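N utilization substance protein B (Aquifex aeolicus, PDB 3R2C) probably acts in transcription antitermination, binding the boxA antiterminator RNA of ribosomal RNA operons, whose transcription is thought to require it. Local coordinates at residues R56-I61 with A84-V89; L15-L20 with F29-E34. One frame throughout, in Å; residues are numbered along the deposited sequence.

Contact 1: residues R56-I61 with A84-V89; sequences RHIEEI and ALRLGV
Ile61 reaches across to both Arg86 and Val89, while Ile58, one turn earlier, lies against the chain of the same arginine. The branch of Ile61 that does most of the work is CG2, which sits 3.8 Å from Arg86 CA and nearly as close to Arg86 CG, so it presses on the root of that side chain beside the helix backbone. The Ile61 and Val89 side chains slide past each other in opposite directions, bringing Ile61 CG1 to 3.9 Å from Val89 CG1. Placing Val89 CG1 anti to the backbone N (chi1 168°) sets this methyl against Ile61 CG1, and CB of the valine is likewise within 4.0 Å of Ile61 CG2. Further out, Ile58 meets the arginine with CD1 alone, 3.5 Å from Arg86 NE and 3.7 Å from Arg86 CD. Ile58 carries CG1 anti to the backbone N (chi1 -167°), which swings CD1 across the gap although the CB bond does not aim there.

Two helices of the all-helical NusB fold, 58-66 and 79-94, are joined here by a largely buried seam of aliphatic carbon, including the arginine's stem, that continues through Ile61 onto Ala90 and Phe94, and through Val89 onto Ile130 of helix 117-137. Arg86 lies extended from CG to NE, giving its aliphatic stem to the isoleucines and carrying its charge past them. That charge is met by Asp62 in a salt bridge to NH2, while NH1 is hydrogen-bonded to Asn83, which together fix the guanidinium's place.

Behind the isoleucines, His57 marks the break between helices 41-56 and 58-66, standing at the N-cap position of the latter. Its carbonyl O accepts the backbone N of Ile61 at 2.9 Å, the bond that sets the first turn, and its ring stacks on Phe94.

Contact 2: residues L15-L20 with F29-E34; sequences LYRWDL and FKEVVE. With ACT (acetate ion), chain K.
In Arg17, CG lies on the backbone-N side (chi1 -90°), and the chain, extended from CG to NE, carries the guanidinium across to Glu31 and Val32 on the next helix. Val32 answers with CG2: its chi1 of 173° sets CG1 anti to the backbone N and so puts CG2 beside that N, anti to the carbonyl carbon. This methyl sits over one face of the guanidinium, 3.6 Å above the plane and displaced toward the rim, so that it lies 3.7 Å from Arg17 NH1 and 3.8 Å from Arg17 CZ. The flat cation is thus backed by hydrocarbon on that face.

Glu31 approaches the same nitrogen, its extended chain placing OE1 3.7 Å from Arg17 NH1. This is a long salt bridge, met obliquely: the carboxylate and guanidinium planes are turned 55° apart, so the two groups do not form a flat, paired-up bridge. Each has a stronger mate elsewhere, Arg17 NH2 with Glu35 and Glu31 OE1 with Arg21. Two acids and two arginines are thereby linked in a chain of charges, which probably offsets the charge of the buried Arg17. Shortening Arg17 to an alanine is likely to leave Glu35 without this salt-bridge mate and to open a gap beside the CG2 methyl of Val32.

On the outer side of the second helix, the exposed Lys30 donates from NZ to OXT of an acetate at 2.7 Å, probably a crystallisation guest.

Arg17 NE also makes a weak hydrogen bond to the backbone of another protein chain, which packs on Glu31 as well. Helices 3-21 and 25-36 follow one another across a short turn, and the contact fastens them near that turn; deeper in, Val32 rests on Thr10 and Val14 of helix 3-21, while Phe29 packs against helix 41-56.

Most of the touching residues are buried in both, but the centre of contact 1 lies about 7 Å, and that of contact 2 about 13 Å, from the centre of the chain, contact 2 at the side where another protein chain docks. Contact 1, burying 214 Å² against 121 Å², is mostly aliphatic packing; in both, the arginine finds its stronger acid outside the segments, but in contact 2 a long ion pair to Glu31 also crosses. They use different helices, yet they touch each other. Trp18 CH2 meets Ile58 CG1 at 3.9 Å, Leu15 packs on Leu87, and Asp19 forms a weak ion pair with Arg86, so helix 3-21 ties the two regions together.

Contact 1: residues R56-I61 with A84-V89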
loop_
_atom_site.group_PDB
_atom_site.type_symbol
_atom_site.label_atom_id
_atom_site.label_comp_id
_atom_site.label_asym_id
_atom_site.label_seq_id
_atom_site.Cartn_x
_atom_site.Cartn_y
_atom_site.Cartn_z
ATOM N N ARG A 56 9.194 -12.224 1.127
ATOM C CA ARG A 56 10.396 -13.032 1.287
ATOM C C ARG A 56 11.646 -12.388 0.662
ATOM O O ARG A 56 12.771 -12.697 1.056
ATOM C CB ARG A 56 10.165 -14.433 0.710
ATOM C CG ARG A 56 11.449 -15.207 0.414
ATOM C CD ARG A 56 11.162 -16.586 -0.169
ATOM N NE ARG A 56 11.391 -16.618 -1.611
ATOM C CZ ARG A 56 10.437 -16.756 -2.527
ATOM N NH1 ARG A 56 9.165 -16.895 -2.167
ATOM N NH2 ARG A 56 10.764 -16.765 -3.814
ATOM N N HIS A 57 11.456 -11.517 -0.324
ATOM C CA HIS A 57 12.582 -10.829 -0.952
ATOM C C HIS A 57 12.610 -9.321 -0.675
ATOM O O HIS A 57 13.261 -8.553 -1.385
ATOM C CB HIS A 57 12.530 -11.087 -2.453
ATOM C CG HIS A 57 12.716 -12.526 -2.802
ATOM N ND1 HIS A 57 13.921 -13.178 -2.641
ATOM C CD2 HIS A 57 11.855 -13.447 -3.295
ATOM C CE1 HIS A 57 13.793 -14.436 -3.019
ATOM N NE2 HIS A 57 12.550 -14.624 -3.426
ATOM N N ILE A 58 11.950 -8.896 0.391
ATOM C CA ILE A 58 11.708 -7.469 0.588
ATOM C C ILE A 58 13.006 -6.634 0.675
ATOM O O ILE A 58 13.054 -5.527 0.140
ATOM C CB ILE A 58 10.816 -7.223 1.820
ATOM C CG1 ILE A 58 10.307 -5.772 1.847
ATOM C CG2 ILE A 58 11.562 -7.587 3.104
ATOM C CD1 ILE A 58 9.461 -5.391 0.633
ATOM N N GLU A 59 14.052 -7.146 1.329
ATOM C CA GLU A 59 15.287 -6.379 1.453
ATOM C C GLU A 59 15.964 -6.182 0.103
ATOM O O GLU A 59 16.455 -5.098 -0.189
ATOM C CB GLU A 59 16.278 -7.051 2.423
ATOM C CG GLU A 59 15.764 -7.123 3.866
ATOM C CD GLU A 59 16.202 -5.942 4.696
ATOM O OE1 GLU A 59 15.578 -4.864 4.568
ATOM O OE2 GLU A 59 17.174 -6.095 5.474
ATOM N N GLU A 60 16.016 -7.232 -0.711
ATOM C CA GLU A 60 16.646 -7.111 -2.022
ATOM C C GLU A 60 15.789 -6.223 -2.933
ATOM O O GLU A 60 16.302 -5.448 -3.727
ATOM C CB GLU A 60 16.844 -8.481 -2.673
ATOM C CG GLU A 60 17.624 -8.413 -3.969
ATOM C CD GLU A 60 17.980 -9.783 -4.532
ATOM O OE1 GLU A 60 17.604 -10.816 -3.927
ATOM O OE2 GLU A 60 18.641 -9.815 -5.593
ATOM N N ILE A 61 14.476 -6.334 -2.818
ATOM C CA ILE A 61 13.578 -5.513 -3.642
ATOM C C ILE A 61 13.799 -4.018 -3.339
ATOM O O ILE A 61 13.931 -3.196 -4.236
ATOM C CB ILE A 61 12.106 -5.924 -3.407
ATOM C CG1 ILE A 61 11.844 -7.276 -4.094
ATOM C CG2 ILE A 61 11.147 -4.848 -3.922
ATOM C CD1 ILE A 61 10.522 -7.929 -3.721
ATOM N N ALA A 84 3.607 -0.159 -4.652
ATOM C CA ALA A 84 3.350 -0.509 -6.041
ATOM C C ALA A 84 4.661 -0.903 -6.723
ATOM O O ALA A 84 4.686 -1.834 -7.538
ATOM C CB ALA A 84 2.672 0.645 -6.787
ATOM N N LEU A 85 5.748 -0.199 -6.395
ATOM C CA LEU A 85 7.070 -0.542 -6.915
ATOM C C LEU A 85 7.550 -1.886 -6.368
ATOM O O LEU A 85 8.153 -2.667 -7.085
ATOM C CB LEU A 85 8.109 0.558 -6.604
ATOM C CG LEU A 85 8.037 1.764 -7.564
ATOM C CD1 LEU A 85 8.828 2.967 -7.034
ATOM C CD2 LEU A 85 8.512 1.372 -8.958
ATOM N N ARG A 86 7.284 -2.164 -5.101
ATOM C CA ARG A 86 7.728 -3.429 -4.539
ATOM C C ARG A 86 7.035 -4.568 -5.270
ATOM O O ARG A 86 7.642 -5.594 -5.581
ATOM C CB ARG A 86 7.415 -3.499 -3.046
ATOM C CG ARG A 86 8.412 -2.729 -2.167
ATOM C CD ARG A 86 7.794 -2.366 -0.801
ATOM N NE ARG A 86 8.825 -2.010 0.169
ATOM C CZ ARG A 86 8.594 -1.484 1.365
ATOM N NH1 ARG A 86 7.355 -1.209 1.763
ATOM N NH2 ARG A 86 9.610 -1.232 2.167
ATOM N N LEU A 87 5.753 -4.378 -5.540
ATOM C CA LEU A 87 4.971 -5.404 -6.201
ATOM C C LEU A 87 5.455 -5.590 -7.643
ATOM O O LEU A 87 5.597 -6.723 -8.123
ATOM C CB LEU A 87 3.488 -5.020 -6.164
ATOM C CG LEU A 87 2.535 -5.986 -6.872
ATOM C CD1 LEU A 87 2.639 -7.384 -6.267
ATOM C CD2 LEU A 87 1.092 -5.458 -6.800
ATOM N N GLY A 88 5.703 -4.479 -8.339
ATOM C CA GLY A 88 6.176 -4.532 -9.716
ATOM C C GLY A 88 7.501 -5.277 -9.798
ATOM O O GLY A 88 7.717 -6.100 -10.677
ATOM N N VAL A 89 8.397 -5.008 -8.866
ATOM C CA VAL A 89 9.705 -5.660 -8.899
ATOM C C VAL A 89 9.566 -7.157 -8.609
ATOM O O VAL A 89 10.203 -7.979 -9.256
ATOM C CB VAL A 89 10.687 -5.006 -7.913
ATOM C CG1 VAL A 89 11.954 -5.885 -7.729
ATOM C CG2 VAL A 89 11.053 -3.611 -8.403
#

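Contact 2: residues L15-L20 with F29-E34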
loop_
_atom_site.group_PDB
_atom_site.type_symbol
_atom_site.label_atom_id
_atom_site.label_comp_id
_atom_site.label_asym_id
_atom_site.label_seq_id
_atom_site.Cartn_x
_atom_site.Cartn_y
_atom_site.Cartn_z
ATOM N N LEU A 15 0.515 -5.365 0.821
ATOM C CA LEU A 15 1.806 -4.721 1.022
ATOM C C LEU A 15 1.626 -3.325 1.618
ATOM O O LEU A 15 2.379 -2.923 2.487
ATOM C CB LEU A 15 2.577 -4.629 -0.309
ATOM C CG LEU A 15 2.976 -5.984 -0.915
ATOM C CD1 LEU A 15 3.724 -5.820 -2.254
ATOM C CD2 LEU A 15 3.829 -6.793 0.074
ATOM N N TYR A 16 0.620 -2.598 1.141
ATOM C CA TYR A 16 0.310 -1.262 1.637
ATOM C C TYR A 16 -0.021 -1.329 3.133
ATOM O O TYR A 16 0.547 -0.585 3.945
ATOM C CB TYR A 16 -0.832 -0.668 0.797
ATOM C CG TYR A 16 -1.469 0.621 1.306
ATOM C CD1 TYR A 16 -0.902 1.863 1.036
ATOM C CD2 TYR A 16 -2.658 0.589 2.018
ATOM C CE1 TYR A 16 -1.501 3.041 1.481
ATOM C CE2 TYR A 16 -3.263 1.748 2.457
ATOM C CZ TYR A 16 -2.680 2.971 2.191
ATOM O OH TYR A 16 -3.284 4.118 2.657
ATOM N N ARG A 17 -0.897 -2.253 3.519
ATOM C CA ARG A 17 -1.235 -2.421 4.936
ATOM C C ARG A 17 -0.062 -2.871 5.787
ATOM O O ARG A 17 0.088 -2.455 6.940
ATOM C CB ARG A 17 -2.354 -3.443 5.097
ATOM C CG ARG A 17 -3.702 -2.811 5.059
ATOM C CD ARG A 17 -4.798 -3.844 4.966
ATOM N NE ARG A 17 -5.938 -3.284 4.260
ATOM C CZ ARG A 17 -7.170 -3.770 4.322
ATOM N NH1 ARG A 17 -7.430 -4.824 5.077
ATOM N NH2 ARG A 17 -8.133 -3.171 3.645
ATOM N N TRP A 18 0.762 -3.738 5.224
ATOM C CA TRP A 18 1.926 -4.271 5.933
ATOM C C TRP A 18 2.883 -3.114 6.236
ATOM O O TRP A 18 3.401 -2.985 7.349
ATOM C CB TRP A 18 2.598 -5.307 5.039
ATOM C CG TRP A 18 3.784 -5.998 5.620
ATOM C CD1 TRP A 18 3.931 -6.473 6.886
ATOM C CD2 TRP A 18 4.993 -6.315 4.926
ATOM N NE1 TRP A 18 5.157 -7.072 7.023
ATOM C CE2 TRP A 18 5.831 -6.989 5.828
ATOM C CE3 TRP A 18 5.442 -6.103 3.622
ATOM C CZ2 TRP A 18 7.096 -7.436 5.481
ATOM C CZ3 TRP A 18 6.698 -6.543 3.273
ATOM C CH2 TRP A 18 7.508 -7.213 4.193
ATOM N N ASP A 19 3.065 -2.245 5.250
ATOM C CA ASP A 19 3.975 -1.114 5.382
ATOM C C ASP A 19 3.472 -0.204 6.505
ATOM O O ASP A 19 4.247 0.292 7.326
ATOM C CB ASP A 19 4.051 -0.351 4.053
ATOM C CG ASP A 19 5.355 0.422 3.891
ATOM O OD1 ASP A 19 6.246 0.304 4.745
ATOM O OD2 ASP A 19 5.488 1.166 2.911
ATOM N N LEU A 20 2.158 -0.018 6.556
ATOM C CA LEU A 20 1.546 0.885 7.524
ATOM C C LEU A 20 1.424 0.311 8.931
ATOM O O LEU A 20 1.514 1.052 9.912
ATOM C CB LEU A 20 0.159 1.291 7.046
ATOM C CG LEU A 20 0.216 2.320 5.919
ATOM C CD1 LEU A 20 -1.111 2.382 5.201
ATOM C CD2 LEU A 20 0.612 3.659 6.492
ATOM N N PHE A 29 -3.196 -10.639 4.772
ATOM C CA PHE A 29 -3.713 -11.249 3.552
ATOM C C PHE A 29 -5.117 -11.815 3.786
ATOM O O PHE A 29 -6.019 -11.647 2.971
ATOM C CB PHE A 29 -2.771 -12.363 3.087
ATOM C CG PHE A 29 -3.172 -12.998 1.779
ATOM C CD1 PHE A 29 -2.904 -12.369 0.575
ATOM C CD2 PHE A 29 -3.798 -14.236 1.755
ATOM C CE1 PHE A 29 -3.272 -12.954 -0.646
ATOM C CE2 PHE A 29 -4.163 -14.828 0.542
ATOM C CZ PHE A 29 -3.899 -14.176 -0.660
ATOM N N LYS A 30 -5.297 -12.486 4.917
ATOM C CA LYS A 30 -6.600 -13.007 5.292
ATOM C C LYS A 30 -7.614 -11.861 5.408
ATOM O O LYS A 30 -8.739 -11.988 4.932
ATOM C CB LYS A 30 -6.478 -13.821 6.594
ATOM C CG LYS A 30 -7.787 -14.314 7.207
ATOM C CD LYS A 30 -7.596 -14.768 8.667
ATOM C CE LYS A 30 -6.998 -16.177 8.786
ATOM N NZ LYS A 30 -6.698 -16.554 10.207
ATOM N N GLU A 31 -7.220 -10.729 6.000
ATOM C CA GLU A 31 -8.126 -9.582 6.110
ATOM C C GLU A 31 -8.583 -9.075 4.738
ATOM O O GLU A 31 -9.771 -8.811 4.517
ATOM C CB GLU A 31 -7.463 -8.416 6.850
ATOM C CG GLU A 31 -7.398 -8.552 8.346
ATOM C CD GLU A 31 -6.751 -7.334 9.007
ATOM O OE1 GLU A 31 -6.543 -6.305 8.322
ATOM O OE2 GLU A 31 -6.454 -7.408 10.211
ATOM N N VAL A 32 -7.639 -8.914 3.816
ATOM C CA VAL A 32 -7.982 -8.366 2.503
ATOM C C VAL A 32 -8.871 -9.325 1.707
ATOM O O VAL A 32 -9.819 -8.900 1.048
ATOM C CB VAL A 32 -6.722 -7.989 1.697
ATOM C CG1 VAL A 32 -7.106 -7.580 0.271
ATOM C CG2 VAL A 32 -5.971 -6.854 2.399
ATOM N N VAL A 33 -8.566 -10.616 1.775
ATOM C CA VAL A 33 -9.345 -11.629 1.069
ATOM C C VAL A 33 -10.803 -11.598 1.548
ATOM O O VAL A 33 -11.745 -11.655 0.746
ATOM C CB VAL A 33 -8.729 -13.043 1.273
ATOM C CG1 VAL A 33 -9.745 -14.146 0.968
ATOM C CG2 VAL A 33 -7.463 -13.210 0.416
ATOM N N GLU A 34 -11.002 -11.483 2.852
ATOM C CA GLU A 34 -12.362 -11.421 3.390
ATOM C C GLU A 34 -13.082 -10.135 2.989
ATOM O O GLU A 34 -14.260 -10.168 2.669
ATOM C CB GLU A 34 -12.342 -11.571 4.911
ATOM C CG GLU A 34 -11.758 -12.905 5.362
ATOM C CD GLU A 34 -11.909 -13.146 6.853
ATOM O OE1 GLU A 34 -12.475 -12.269 7.546
ATOM O OE2 GLU A 34 -11.462 -14.216 7.330
HETATM C C ACT K . -2.884 -16.563 9.396
HETATM O O ACT K . -2.062 -16.394 10.332
HETATM O OXT ACT K . -4.077 -16.293 9.658
HETATM C CH3 ACT K . -2.472 -17.062 8.039
#